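Local coordinates for protein putative short-chain dehydrogenase/reductase (Burkholderia xenovorans, PDB 5IZ4) that probably reduces 3-oxoacyl-[acyl-carrier-protein] with NADPH, as a Rossmann-fold member of the short-chain dehydrogenase/reductase family, at residues Thr153-Asn157 and Ala245-Thr249. Residues are numbered along the deposited sequence.
Sequences TSVVN and AWFLT
A helix packs across one face of the parallel Rossmann sheet of this SDR-family chain. Segment 153-157 is an extended strand lying between strands 97-100 and 195-202; 245-249 is a turn of the α-helix 238-250. Their axes approach to 8.7 Å, with N-to-C directions 149° apart, so the helix runs back obliquely over the strand. S154 and V156 point their CA-to-CB bonds at the helix, while those of T153 and V155 point away; the V155 side chain packs on helix 118-146. The register sets CA of V156 6.4 Å from CA of A245 and CA of S154 5.3 Å from CA of T249. A245, with its CA-to-CB bond sideways, brings CB within 4.1 Å of CG1 of V156 (t), an ordinary van der Waals contact between the alanine methyl and the valine. W246 faces away, meeting R33 by cation-pi and W39 and F34 edge-to-face. F247 turns to a neighbouring subunit, where its ring stacks on F247 of that chain. L248 (m, t) points toward the strand, its CB 4.5 Å from V156 CG2, and also packs on L200 of strand 195-202. One turn on from A245, T249 (m) folds OG1 back to donate to A245 O at 2.9 Å, alongside the helical bond from T249 N to the same oxygen (3.1 Å). T249 OG1 lies 3.0 Å from S154 OG (t), near enough for a hydrogen bond, though the S154 proton has another acceptor within reach. With its own proton committed to A245 O, T249 OG1 can meet S154 as an acceptor, so a buried polar pair sits beside the V156 apolar contacts without an unsatisfied threonine hydroxyl proton.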
# COMPACT_ATOMS: atom_id res chain seq x y z
N THR A 153 -23.65 4.46 10.75
CA THR A 153 -23.50 3.15 11.37
C THR A 153 -22.24 2.47 10.85
O THR A 153 -21.49 3.03 10.04
CB THR A 153 -24.76 2.32 11.13
OG1 THR A 153 -25.07 2.33 9.73
CG2 THR A 153 -25.94 2.92 11.90
N SER A 154 -21.98 1.25 11.32
CA SER A 154 -20.64 0.68 11.20
C SER A 154 -20.68 -0.80 10.84
O SER A 154 -21.36 -1.58 11.49
CB SER A 154 -19.88 0.86 12.52
OG SER A 154 -18.61 0.22 12.47
N VAL A 155 -19.91 -1.18 9.81
CA VAL A 155 -19.63 -2.58 9.50
C VAL A 155 -18.13 -2.81 9.72
O VAL A 155 -17.30 -2.07 9.18
CB VAL A 155 -20.04 -2.94 8.06
CG1 VAL A 155 -19.66 -4.39 7.70
CG2 VAL A 155 -21.56 -2.73 7.89
N VAL A 156 -17.79 -3.84 10.49
CA VAL A 156 -16.39 -4.20 10.74
C VAL A 156 -16.17 -5.63 10.27
O VAL A 156 -16.83 -6.56 10.77
CB VAL A 156 -16.02 -4.05 12.23
CG1 VAL A 156 -14.58 -4.52 12.49
CG2 VAL A 156 -16.22 -2.60 12.70
N ASN A 157 -15.26 -5.80 9.33
CA ASN A 157 -14.93 -7.11 8.76
C ASN A 157 -13.64 -7.61 9.38
O ASN A 157 -12.63 -6.91 9.34
CB ASN A 157 -14.78 -7.01 7.24
CG ASN A 157 -16.05 -6.57 6.56
OD1 ASN A 157 -17.15 -6.89 7.02
ND2 ASN A 157 -15.92 -5.83 5.46
N ALA A 245 -12.60 -3.09 17.15
CA ALA A 245 -13.91 -3.07 16.51
C ALA A 245 -14.83 -2.06 17.18
O ALA A 245 -15.58 -1.35 16.51
CB ALA A 245 -14.55 -4.47 16.54
N TRP A 246 -14.79 -2.01 18.52
CA TRP A 246 -15.59 -1.03 19.26
C TRP A 246 -15.14 0.39 18.93
O TRP A 246 -15.98 1.27 18.70
CB TRP A 246 -15.50 -1.30 20.76
CG TRP A 246 -15.98 -0.13 21.58
CD1 TRP A 246 -15.22 0.75 22.30
CD2 TRP A 246 -17.34 0.32 21.71
NE1 TRP A 246 -16.02 1.70 22.89
CE2 TRP A 246 -17.32 1.47 22.53
CE3 TRP A 246 -18.56 -0.13 21.20
CZ2 TRP A 246 -18.49 2.15 22.87
CZ3 TRP A 246 -19.71 0.56 21.53
CH2 TRP A 246 -19.67 1.69 22.35
N PHE A 247 -13.83 0.64 18.91
CA PHE A 247 -13.35 1.99 18.62
C PHE A 247 -13.80 2.45 17.24
O PHE A 247 -14.29 3.57 17.08
CB PHE A 247 -11.82 2.08 18.71
CG PHE A 247 -11.27 3.32 18.05
CD1 PHE A 247 -11.31 4.55 18.70
CD2 PHE A 247 -10.77 3.27 16.75
CE1 PHE A 247 -10.85 5.68 18.08
CE2 PHE A 247 -10.31 4.42 16.13
CZ PHE A 247 -10.35 5.62 16.80
N LEU A 248 -13.60 1.61 16.22
CA LEU A 248 -13.99 1.98 14.87
C LEU A 248 -15.48 2.28 14.79
O LEU A 248 -15.90 3.16 14.03
CB LEU A 248 -13.62 0.87 13.88
CG LEU A 248 -12.13 0.73 13.59
CD1 LEU A 248 -11.90 -0.42 12.62
CD2 LEU A 248 -11.57 2.04 13.03
N THR A 249 -16.29 1.57 15.58
CA THR A 249 -17.72 1.80 15.54
C THR A 249 -18.11 3.09 16.26
O THR A 249 -18.87 3.90 15.73
CB THR A 249 -18.43 0.60 16.16
OG1 THR A 249 -18.15 -0.55 15.36
CG2 THR A 249 -19.94 0.83 16.27